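Local coordinates for protein cGAS/DncV-like nucleotidyltransferase in E. coli homolog (Elizabethkingia meningoseptica ATCC 13253 = NBRC 12535, PDB 6E0O) that synthesises cyclic dinucleotide second messengers from nucleoside triphosphates, probably with magnesium, as the signalling enzyme of a bacterial CBASS antiphage defence system, at residues E107-R110 / N111-T115; E118-N121 / K122-Q125; E180-Q184 / T185-Y189; K190-V193 / R194-K197. All coordinates share one frame; numbering follows the deposited sequence.

Contact 1: residues E107-R110 / N111-T115; sequences EALR and NVFTT
Phe113 N donates to Leu109 O at 2.8 Å, a nearly straight bond (170° at the hydrogen) that closes the last full turn of helix 98-113. The same carbonyl oxygen also takes Val112 N, at 3.1 Å and from well above the carbonyl plane, so two amides share Leu109 O as the helix tightens toward its C-terminal end. Arg110 O receives Thr114 N, the amide of the first residue to leave helical geometry; Thr114 has positive phi (41°), which turns the chain off the helix axis. One turn earlier, Asn111 N bonds Glu107 O. The side chains of these two residues run side by side, their carboxylate and amide planes 50° apart, and one water joins them, donating to Glu107 OE2 and accepting from Asn111 ND2 at 3.0 Å. The guanidinium of Arg110 is claimed by a salt bridge to Glu106. On the buried side, Leu109 CD2 packs on Phe113 CE2 at 4.0 Å, while Val112 CG1 lies 3.7 Å above the centre of the Phe113 ring. Leu109 and Phe113 pack on strand 124-126, both touching Val126, and Ala108, Leu109, Val112 and Phe113 also meet helix 21-38, so this helix end is wedged between that helix and the sheet.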
loop_
_atom_site.group_PDB
_atom_site.type_symbol
_atom_site.label_atom_id
_atom_site.label_comp_id
_atom_site.label_asym_id
_atom_site.label_seq_id
_atom_site.Cartn_x
_atom_site.Cartn_y
_atom_site.Cartn_z
ATOM N N GLU A 107 -17.038 -16.082 -7.973
ATOM C CA GLU A 107 -17.663 -16.829 -9.059
ATOM C C GLU A 107 -17.354 -16.197 -10.407
ATOM O O GLU A 107 -17.006 -16.895 -11.365
ATOM C CB GLU A 107 -19.165 -16.854 -8.809
ATOM C CG GLU A 107 -19.979 -17.638 -9.774
ATOM C CD GLU A 107 -21.401 -17.807 -9.275
ATOM O OE1 GLU A 107 -21.581 -18.274 -8.128
ATOM O OE2 GLU A 107 -22.334 -17.455 -10.023
ATOM N N ALA A 108 -17.490 -14.874 -10.505
ATOM C CA ALA A 108 -17.186 -14.188 -11.755
ATOM C C ALA A 108 -15.759 -14.473 -12.190
ATOM O O ALA A 108 -15.495 -14.696 -13.376
ATOM C CB ALA A 108 -17.407 -12.682 -11.587
ATOM N N LEU A 109 -14.827 -14.479 -11.236
ATOM C CA LEU A 109 -13.430 -14.727 -11.560
ATOM C C LEU A 109 -13.198 -16.191 -11.901
ATOM O O LEU A 109 -12.500 -16.503 -12.872
ATOM C CB LEU A 109 -12.558 -14.260 -10.400
ATOM C CG LEU A 109 -12.597 -12.745 -10.150
ATOM C CD1 LEU A 109 -11.947 -12.401 -8.816
ATOM C CD2 LEU A 109 -11.904 -12.010 -11.287
ATOM N N ARG A 110 -13.792 -17.107 -11.137
ATOM C CA ARG A 110 -13.578 -18.525 -11.403
ATOM C C ARG A 110 -14.133 -18.932 -12.766
ATOM O O ARG A 110 -13.568 -19.807 -13.433
ATOM C CB ARG A 110 -14.236 -19.360 -10.308
ATOM C CG ARG A 110 -13.852 -20.819 -10.377
ATOM C CD ARG A 110 -14.166 -21.616 -9.137
ATOM N NE ARG A 110 -13.812 -20.975 -7.906
ATOM C CZ ARG A 110 -12.561 -20.958 -7.507
ATOM N NH1 ARG A 110 -12.221 -20.387 -6.375
ATOM N NH2 ARG A 110 -11.628 -21.521 -8.276
ATOM N N ASN A 111 -15.224 -18.299 -13.210
ATOM C CA ASN A 111 -15.789 -18.665 -14.503
ATOM C C ASN A 111 -14.784 -18.458 -15.619
ATOM O O ASN A 111 -14.835 -19.175 -16.623
ATOM C CB ASN A 111 -17.044 -17.849 -14.804
ATOM C CG ASN A 111 -18.225 -18.287 -13.996
ATOM O OD1 ASN A 111 -18.272 -19.422 -13.523
ATOM N ND2 ASN A 111 -19.198 -17.400 -13.839
ATOM N N VAL A 112 -13.874 -17.495 -15.457
ATOM C CA VAL A 112 -12.878 -17.149 -16.473
ATOM C C VAL A 112 -11.528 -17.773 -16.177
ATOM O O VAL A 112 -10.891 -18.341 -17.063
ATOM C CB VAL A 112 -12.755 -15.615 -16.601
ATOM C CG1 VAL A 112 -11.569 -15.240 -17.502
ATOM C CG2 VAL A 112 -14.052 -15.022 -17.116
ATOM N N PHE A 113 -11.058 -17.654 -14.941
ATOM C CA PHE A 113 -9.693 -18.023 -14.589
ATOM C C PHE A 113 -9.596 -19.376 -13.901
ATOM O O PHE A 113 -8.483 -19.803 -13.570
ATOM C CB PHE A 113 -9.075 -16.939 -13.699
ATOM C CG PHE A 113 -9.071 -15.581 -14.324
ATOM C CD1 PHE A 113 -8.171 -15.278 -15.316
ATOM C CD2 PHE A 113 -9.963 -14.604 -13.917
ATOM C CE1 PHE A 113 -8.159 -14.029 -15.896
ATOM C CE2 PHE A 113 -9.955 -13.349 -14.492
ATOM C CZ PHE A 113 -9.061 -13.069 -15.488
ATOM N N THR A 114 -10.734 -20.035 -13.670
ATOM C CA THR A 114 -10.833 -21.383 -13.117
ATOM C C THR A 114 -9.843 -21.619 -11.985
ATOM O O THR A 114 -9.948 -20.979 -10.931
ATOM C CB THR A 114 -10.770 -22.449 -14.224
ATOM O OG1 THR A 114 -9.460 -22.525 -14.796
ATOM C CG2 THR A 114 -11.779 -22.132 -15.335
ATOM N N THR A 115 -8.885 -22.521 -12.186
ATOM C CA THR A 115 -8.044 -22.991 -11.094
ATOM C C THR A 115 -7.046 -21.953 -10.605
ATOM O O THR A 115 -6.409 -22.185 -9.573
ATOM C CB THR A 115 -7.311 -24.261 -11.528
ATOM O OG1 THR A 115 -6.557 -23.989 -12.717
ATOM C CG2 THR A 115 -8.306 -25.378 -11.802
HETATM O O HOH W 1 -21.833 -17.044 -12.489
#

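Contact 2: residues E118-N121 / K122-Q125; sequences ERKN and KCIQ. With nucleotides of chain B.
Glu118 and Gln125 form the antiparallel hydrogen-bonded pair of a beta hairpin, strands 117-119 and 124-126, in the nucleotidyltransferase domain. Glu118 N gives to Gln125 O at 2.9 Å, in the carbonyl plane, and Gln125 N returns a bond of 2.8 Å to Glu118 O. Lys120 N reaches Cys123 O, also at 2.9 Å, and so ties together the residues flanking the Asn121-Lys122 turn. On the face that carries Glu118 and Gln125, Lys120 NZ forms a salt bridge with Glu118 OE2, met nearly along its C-O axis at 2.9 Å; the bend at chi2 (-66°) folds the lysine chain back over the hairpin, its CE 3.7 Å from Gln125 NE2. Gln125 OE1 is satisfied by Asn127 ND2. Across the sheet, Arg119 and Ile124 are a non-hydrogen-bonded pair: Ile124 CD1 packs against Arg119 CG, while Arg119 NE is salt-bridged to Asp162. In the turn, Asn121 OD1 accepts from the backbone of Asp163. Asn121 and Lys122 are expected ATP-binding residues, as in a near-identical protein, and Lys122 contacts the bound linear dinucleotide pppA[3'-5']pA, consistent with a reaction intermediate. Its chain is extended beyond CG, lying along nucleotide A2 of chain B with CB near the ribose O4', and Lys122 NZ hydrogen-bonds the phosphate oxygen OP1 of A2 at 3.2 Å.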
loop_
_atom_site.group_PDB
_atom_site.type_symbol
_atom_site.label_atom_id
_atom_site.label_comp_id
_atom_site.label_asym_id
_atom_site.label_seq_id
_atom_site.Cartn_x
_atom_site.Cartn_y
_atom_site.Cartn_z
ATOM N N GLU A 118 -8.106 -18.147 -6.089
ATOM C CA GLU A 118 -7.993 -18.609 -4.713
ATOM C C GLU A 118 -8.569 -17.546 -3.790
ATOM O O GLU A 118 -8.089 -16.411 -3.764
ATOM C CB GLU A 118 -6.532 -18.883 -4.348
ATOM C CG GLU A 118 -5.860 -19.905 -5.247
ATOM C CD GLU A 118 -4.416 -20.163 -4.868
ATOM O OE1 GLU A 118 -3.752 -20.961 -5.561
ATOM O OE2 GLU A 118 -3.942 -19.570 -3.875
ATOM N N ARG A 119 -9.581 -17.915 -3.021
ATOM C CA ARG A 119 -10.132 -16.998 -2.039
ATOM C C ARG A 119 -9.141 -16.807 -0.902
ATOM O O ARG A 119 -8.574 -17.774 -0.385
ATOM C CB ARG A 119 -11.443 -17.547 -1.500
ATOM C CG ARG A 119 -12.056 -16.654 -0.459
ATOM C CD ARG A 119 -13.464 -17.072 -0.165
ATOM N NE ARG A 119 -14.065 -16.256 0.879
ATOM C CZ ARG A 119 -15.313 -15.807 0.843
ATOM N NH1 ARG A 119 -16.082 -16.061 -0.212
ATOM N NH2 ARG A 119 -15.782 -15.076 1.843
ATOM N N LYS A 120 -8.936 -15.554 -0.517
ATOM C CA LYS A 120 -8.071 -15.190 0.594
ATOM C C LYS A 120 -8.880 -14.430 1.643
ATOM O O LYS A 120 -10.049 -14.099 1.439
ATOM C CB LYS A 120 -6.875 -14.364 0.115
ATOM C CG LYS A 120 -6.057 -15.025 -0.973
ATOM C CD LYS A 120 -5.359 -16.282 -0.494
ATOM C CE LYS A 120 -4.682 -16.987 -1.662
ATOM N NZ LYS A 120 -3.976 -18.232 -1.253
ATOM N N ASN A 121 -8.230 -14.125 2.768
ATOM C CA ASN A 121 -8.939 -13.534 3.897
ATOM C C ASN A 121 -9.543 -12.179 3.545
ATOM O O ASN A 121 -10.652 -11.855 3.992
ATOM C CB ASN A 121 -7.981 -13.406 5.080
ATOM C CG ASN A 121 -8.692 -13.039 6.365
ATOM O OD1 ASN A 121 -9.789 -13.524 6.641
ATOM N ND2 ASN A 121 -8.071 -12.176 7.157
ATOM N N LYS A 122 -8.826 -11.370 2.757
ATOM C CA LYS A 122 -9.223 -9.994 2.489
ATOM C C LYS A 122 -9.437 -9.713 1.009
ATOM O O LYS A 122 -9.695 -8.560 0.646
ATOM C CB LYS A 122 -8.192 -9.011 3.053
ATOM C CG LYS A 122 -8.096 -9.017 4.564
ATOM C CD LYS A 122 -7.090 -8.002 5.089
ATOM C CE LYS A 122 -6.783 -8.240 6.558
ATOM N NZ LYS A 122 -5.715 -7.338 7.055
ATOM N N CYS A 123 -9.370 -10.728 0.151
ATOM C CA CYS A 123 -9.453 -10.517 -1.289
ATOM C C CYS A 123 -9.684 -11.857 -1.969
ATOM O O CYS A 123 -9.711 -12.909 -1.325
ATOM C CB CYS A 123 -8.169 -9.863 -1.805
ATOM S SG CYS A 123 -6.689 -10.905 -1.650
ATOM N N ILE A 124 -9.860 -11.802 -3.287
ATOM C CA ILE A 124 -9.823 -12.979 -4.148
ATOM C C ILE A 124 -8.545 -12.872 -4.976
ATOM O O ILE A 124 -8.365 -11.913 -5.735
ATOM C CB ILE A 124 -11.052 -13.069 -5.066
ATOM C CG1 ILE A 124 -12.373 -12.980 -4.302
ATOM C CG2 ILE A 124 -10.934 -14.347 -5.880
ATOM C CD1 ILE A 124 -12.628 -14.091 -3.328
ATOM N N GLN A 125 -7.659 -13.846 -4.843
ATOM C CA GLN A 125 -6.423 -13.844 -5.606
ATOM C C GLN A 125 -6.648 -14.523 -6.944
ATOM O O GLN A 125 -7.273 -15.583 -7.018
ATOM C CB GLN A 125 -5.339 -14.584 -4.826
ATOM C CG GLN A 125 -3.968 -14.563 -5.442
ATOM C CD GLN A 125 -2.948 -15.203 -4.525
ATOM O OE1 GLN A 125 -2.522 -16.329 -4.750
ATOM N NE2 GLN A 125 -2.575 -14.495 -3.471
ATOM P P A B 2 -2.562 -7.949 3.651
ATOM O OP1 A B 2 -3.654 -7.687 4.625
ATOM O OP2 A B 2 -1.925 -9.294 3.619
ATOM O "O5'" A B 2 -3.134 -7.651 2.193
ATOM C "C5'" A B 2 -3.952 -8.598 1.510
ATOM C "C4'" A B 2 -4.817 -7.936 0.465
ATOM O "O4'" A B 2 -5.824 -7.134 1.137
ATOM C "C3'" A B 2 -4.081 -6.995 -0.484
ATOM O "O3'" A B 2 -4.664 -7.049 -1.785
ATOM C "C2'" A B 2 -4.314 -5.625 0.139
ATOM O "O2'" A B 2 -4.266 -4.545 -0.772
ATOM C "C1'" A B 2 -5.705 -5.780 0.749
ATOM N N9 A B 2 -5.895 -4.955 1.942
ATOM C C8 A B 2 -5.367 -5.174 3.193
ATOM N N7 A B 2 -5.696 -4.266 4.075
ATOM C C5 A B 2 -6.485 -3.379 3.356
ATOM C C6 A B 2 -7.143 -2.186 3.714
ATOM N N6 A B 2 -7.129 -1.646 4.935
ATOM N N1 A B 2 -7.845 -1.574 2.749
ATOM C C2 A B 2 -7.879 -2.082 1.519
ATOM N N3 A B 2 -7.305 -3.193 1.058
ATOM C C4 A B 2 -6.617 -3.797 2.039
#

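Contact 3: residues E180-Q184 / T185-Y189; sequences EKTNQ and TYRLY
Thr182 O takes two backbone amides where helix 171-184 gives way to a turn: Arg187 N at 3.0 Å, and Thr185 N at 3.3 Å from well above the carbonyl plane. Residues Thr185 to Leu188 form a type I' beta turn, Tyr186 and Arg187 both having positive phi, and the turn brings the Arg187 CA within 4.5 Å of the Thr182 CA. Thr185 OG1 has a double role: it donates to Lys181 O at 2.8 Å and accepts from Tyr189 N, linking the end of helix 171-184 to the start of helix 188-205. This is a tight turn linking two consecutive helices, with Arg187 at the N-cap position. Arg187 NH1 meets Asn183 OD1 at 3.0 Å, the oxygen lying near the guanidinium plane; the bend at chi3 (57°) turns the arginine chain back to the first helix. A water in the guanidinium plane bridges the same oxygen to Arg187 NH2. Another water joins Thr182 OG1, which also bonds Lys190 N, to Arg187 O. On the buried side Lys181 CD sits over one face of the Tyr189 ring in a CH-pi contact, 3.9 Å from its centroid. Lys181 NZ passes on to Asn228 and Val226 O, and Tyr189 OH bonds Glu220 O.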
loop_
_atom_site.group_PDB
_atom_site.type_symbol
_atom_site.label_atom_id
_atom_site.label_comp_id
_atom_site.label_asym_id
_atom_site.label_seq_id
_atom_site.Cartn_x
_atom_site.Cartn_y
_atom_site.Cartn_z
ATOM N N GLU A 180 1.535 14.382 -3.440
ATOM C CA GLU A 180 1.882 15.756 -3.097
ATOM C C GLU A 180 3.204 15.823 -2.333
ATOM O O GLU A 180 4.069 16.660 -2.629
ATOM C CB GLU A 180 0.743 16.380 -2.291
ATOM C CG GLU A 180 0.964 17.837 -1.928
ATOM C CD GLU A 180 0.845 18.779 -3.112
ATOM O OE1 GLU A 180 0.275 18.381 -4.147
ATOM O OE2 GLU A 180 1.332 19.922 -3.006
ATOM N N LYS A 181 3.383 14.955 -1.338
ATOM C CA LYS A 181 4.615 15.012 -0.561
ATOM C C LYS A 181 5.826 14.708 -1.430
ATOM O O LYS A 181 6.861 15.384 -1.326
ATOM C CB LYS A 181 4.575 14.078 0.642
ATOM C CG LYS A 181 5.786 14.281 1.543
ATOM C CD LYS A 181 5.779 13.313 2.703
ATOM C CE LYS A 181 6.950 13.526 3.655
ATOM N NZ LYS A 181 6.739 14.744 4.486
ATOM N N THR A 182 5.734 13.700 -2.302
ATOM C CA THR A 182 6.892 13.414 -3.145
ATOM C C THR A 182 7.176 14.584 -4.077
ATOM O O THR A 182 8.337 14.928 -4.322
ATOM C CB THR A 182 6.740 12.068 -3.861
ATOM O OG1 THR A 182 8.017 11.412 -3.803
ATOM C CG2 THR A 182 6.287 12.192 -5.278
ATOM N N ASN A 183 6.131 15.241 -4.558
ATOM C CA ASN A 183 6.332 16.401 -5.416
ATOM C C ASN A 183 7.004 17.555 -4.693
ATOM O O ASN A 183 7.654 18.373 -5.348
ATOM C CB ASN A 183 4.997 16.838 -6.015
ATOM C CG ASN A 183 4.470 15.858 -7.057
ATOM O OD1 ASN A 183 5.178 14.957 -7.497
ATOM N ND2 ASN A 183 3.223 16.039 -7.451
ATOM N N GLN A 184 6.876 17.627 -3.371
ATOM C CA GLN A 184 7.458 18.710 -2.594
ATOM C C GLN A 184 8.831 18.385 -2.031
ATOM O O GLN A 184 9.474 19.279 -1.474
ATOM C CB GLN A 184 6.560 19.032 -1.405
ATOM C CG GLN A 184 5.246 19.658 -1.765
ATOM C CD GLN A 184 4.289 19.658 -0.604
ATOM O OE1 GLN A 184 4.386 18.819 0.297
ATOM N NE2 GLN A 184 3.354 20.590 -0.613
ATOM N N THR A 185 9.285 17.145 -2.128
ATOM C CA THR A 185 10.522 16.709 -1.496
ATOM C C THR A 185 11.562 16.263 -2.517
ATOM O O THR A 185 12.350 15.356 -2.251
ATOM C CB THR A 185 10.258 15.591 -0.490
ATOM O OG1 THR A 185 9.544 14.521 -1.132
ATOM C CG2 THR A 185 9.490 16.103 0.709
ATOM N N TYR A 186 11.590 16.897 -3.684
ATOM C CA TYR A 186 12.558 16.542 -4.714
ATOM C C TYR A 186 12.404 15.081 -5.131
ATOM O O TYR A 186 13.376 14.424 -5.515
ATOM C CB TYR A 186 13.989 16.837 -4.250
ATOM C CG TYR A 186 14.138 18.213 -3.657
ATOM C CD1 TYR A 186 14.150 19.340 -4.468
ATOM C CD2 TYR A 186 14.258 18.391 -2.287
ATOM C CE1 TYR A 186 14.283 20.601 -3.936
ATOM C CE2 TYR A 186 14.393 19.655 -1.743
ATOM C CZ TYR A 186 14.405 20.755 -2.578
ATOM O OH TYR A 186 14.535 22.019 -2.060
ATOM N N ARG A 187 11.175 14.560 -5.046
ATOM C CA ARG A 187 10.835 13.179 -5.381
ATOM C C ARG A 187 11.429 12.188 -4.386
ATOM O O ARG A 187 11.358 10.973 -4.598
ATOM C CB ARG A 187 11.189 12.850 -6.837
ATOM C CG ARG A 187 10.703 13.953 -7.806
ATOM C CD ARG A 187 10.422 13.434 -9.230
ATOM N NE ARG A 187 9.441 12.363 -9.136
ATOM C CZ ARG A 187 8.146 12.533 -8.886
ATOM N NH1 ARG A 187 7.624 13.749 -8.750
ATOM N NH2 ARG A 187 7.366 11.473 -8.752
ATOM N N LEU A 188 11.941 12.669 -3.257
ATOM C CA LEU A 188 12.629 11.790 -2.322
ATOM C C LEU A 188 11.685 11.062 -1.371
ATOM O O LEU A 188 12.065 10.009 -0.867
ATOM C CB LEU A 188 13.718 12.556 -1.568
ATOM C CG LEU A 188 14.876 13.008 -2.457
ATOM C CD1 LEU A 188 15.740 14.005 -1.704
ATOM C CD2 LEU A 188 15.706 11.823 -2.922
ATOM N N TYR A 189 10.468 11.561 -1.128
ATOM C CA TYR A 189 9.562 10.840 -0.233
ATOM C C TYR A 189 9.372 9.388 -0.704
ATOM O O TYR A 189 9.642 8.430 0.035
ATOM C CB TYR A 189 8.211 11.571 -0.088
ATOM C CG TYR A 189 7.140 10.669 0.487
ATOM C CD1 TYR A 189 7.310 10.068 1.727
ATOM C CD2 TYR A 189 5.986 10.382 -0.228
ATOM C CE1 TYR A 189 6.368 9.210 2.233
ATOM C CE2 TYR A 189 5.032 9.515 0.280
ATOM C CZ TYR A 189 5.226 8.938 1.510
ATOM O OH TYR A 189 4.276 8.069 1.999
HETATM O O HOH W 2 9.085 10.042 -5.834
HETATM O O HOH W 3 4.658 12.311 -8.169
#

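Contact 4: residues K190-V193 / R194-K197; sequences KRMV and RILK
Arg194, Ile195, Leu196 and Lys197 each donate their backbone N to the carbonyl four residues earlier, from Lys190 to Val193, in regular alpha-helical geometry. Arg194 folds back along the helix surface: with CG beside its own backbone N (chi1 -66°) and an extended chain to NE, its guanidinium has Lys190 CB over one face, 3.7 Å above the plane, and places NH1 3.5 Å from Arg191 CG. Arg194 NE and NH1 are held by Asn53 O and Ser12 O, backbone acceptors that may ease the closeness of Arg191 and Arg194, whose guanidinium planes stand 43° apart. Met192 and Ile195 lie side by side, Met192 CE 3.8 Å from Ile195 CD1, and both lean on Leu240 of helix 236-252. Val193 CG1 touches Lys197 CD at 4.0 Å, and Val193 packs on Glu220 and Val223 of helix 216-224. Beyond that contact the Lys197 chain bends at chi3 (67°) and its amine bonds Thr54 O and Ser216 OG. Lys197 NZ also hydrogen-bonds the bound ligand; Lys197 and Ser216 are expected GTP-binding residues, as in a near-identical protein, consistent with this buried helix supplying a lysine to the nucleotide pocket.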
loop_
_atom_site.group_PDB
_atom_site.type_symbol
_atom_site.label_atom_id
_atom_site.label_comp_id
_atom_site.label_asym_id
_atom_site.label_seq_id
_atom_site.Cartn_x
_atom_site.Cartn_y
_atom_site.Cartn_z
ATOM N N LYS A 190 8.918 9.197 -1.949
ATOM C CA LYS A 190 8.659 7.830 -2.397
ATOM C C LYS A 190 9.953 7.061 -2.625
ATOM O O LYS A 190 9.984 5.843 -2.455
ATOM C CB LYS A 190 7.777 7.802 -3.646
ATOM C CG LYS A 190 6.351 8.239 -3.354
ATOM C CD LYS A 190 5.425 8.067 -4.531
ATOM C CE LYS A 190 4.013 8.494 -4.162
ATOM N NZ LYS A 190 3.112 8.345 -5.337
ATOM N N ARG A 191 11.028 7.753 -3.009
ATOM C CA ARG A 191 12.318 7.089 -3.176
ATOM C C ARG A 191 12.814 6.516 -1.857
ATOM O O ARG A 191 13.343 5.401 -1.824
ATOM C CB ARG A 191 13.311 8.060 -3.814
ATOM C CG ARG A 191 12.971 8.265 -5.266
ATOM C CD ARG A 191 13.797 9.311 -5.946
ATOM N NE ARG A 191 13.220 9.588 -7.258
ATOM C CZ ARG A 191 13.704 10.474 -8.111
ATOM N NH1 ARG A 191 14.789 11.159 -7.790
ATOM N NH2 ARG A 191 13.093 10.678 -9.264
ATOM N N MET A 192 12.613 7.247 -0.757
ATOM C CA MET A 192 12.980 6.741 0.560
ATOM C C MET A 192 12.070 5.592 0.994
ATOM O O MET A 192 12.545 4.613 1.579
ATOM C CB MET A 192 12.938 7.882 1.574
ATOM C CG MET A 192 14.027 8.921 1.346
ATOM S SD MET A 192 15.699 8.252 1.536
ATOM C CE MET A 192 16.502 8.831 0.046
ATOM N N VAL A 193 10.768 5.679 0.695
ATOM C CA VAL A 193 9.877 4.548 0.949
ATOM C C VAL A 193 10.392 3.312 0.230
ATOM O O VAL A 193 10.463 2.216 0.802
ATOM C CB VAL A 193 8.439 4.883 0.517
ATOM C CG1 VAL A 193 7.574 3.618 0.480
ATOM C CG2 VAL A 193 7.821 5.923 1.428
ATOM N N ARG A 194 10.739 3.463 -1.052
ATOM C CA ARG A 194 11.212 2.316 -1.818
ATOM C C ARG A 194 12.490 1.738 -1.222
ATOM O O ARG A 194 12.632 0.515 -1.119
ATOM C CB ARG A 194 11.382 2.692 -3.285
ATOM C CG ARG A 194 10.059 3.015 -3.951
ATOM C CD ARG A 194 10.268 3.300 -5.448
ATOM N NE ARG A 194 9.230 4.174 -5.975
ATOM C CZ ARG A 194 9.432 5.395 -6.466
ATOM N NH1 ARG A 194 10.652 5.920 -6.532
ATOM N NH2 ARG A 194 8.402 6.094 -6.906
ATOM N N ILE A 195 13.440 2.590 -0.831
ATOM C CA ILE A 195 14.665 2.076 -0.216
ATOM C C ILE A 195 14.332 1.257 1.025
ATOM O O ILE A 195 14.868 0.167 1.235
ATOM C CB ILE A 195 15.639 3.219 0.119
ATOM C CG1 ILE A 195 16.232 3.822 -1.145
ATOM C CG2 ILE A 195 16.746 2.707 1.041
ATOM C CD1 ILE A 195 16.921 5.155 -0.911
ATOM N N LEU A 196 13.465 1.788 1.881
ATOM C CA LEU A 196 13.128 1.083 3.110
ATOM C C LEU A 196 12.352 -0.202 2.840
ATOM O O LEU A 196 12.493 -1.163 3.597
ATOM C CB LEU A 196 12.388 2.015 4.070
ATOM C CG LEU A 196 13.279 3.123 4.649
ATOM C CD1 LEU A 196 12.425 4.103 5.447
ATOM C CD2 LEU A 196 14.383 2.588 5.531
ATOM N N LYS A 197 11.540 -0.241 1.777
ATOM C CA LYS A 197 10.905 -1.499 1.386
ATOM C C LYS A 197 11.943 -2.520 0.929
ATOM O O LYS A 197 11.834 -3.712 1.243
ATOM C CB LYS A 197 9.849 -1.253 0.304
ATOM C CG LYS A 197 8.597 -0.538 0.823
ATOM C CD LYS A 197 7.565 -0.286 -0.267
ATOM C CE LYS A 197 6.949 -1.562 -0.794
ATOM N NZ LYS A 197 5.770 -1.270 -1.664
#

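In the fold
Contacts 1 and 2 stand on one side of the chain's centre, contacts 3 and 4 on the other. Helix 98-113 leads directly into the hairpin of contact 2 and packs on it through Leu109 and Ile124; helix 188-205 carries both contact 4 and the end of contact 3. Contact 4 is buried, with an apolar side and lysine and arginine chains whose polar ends find partners outside its two segments, whereas contacts 1 and 3 mix a buried side with exposed residues and bridging waters. Contact 2, its residues mostly partly exposed, touches nucleotide A2 of chain B through Lys122; contact 4 brings another lysine near the magnesium site.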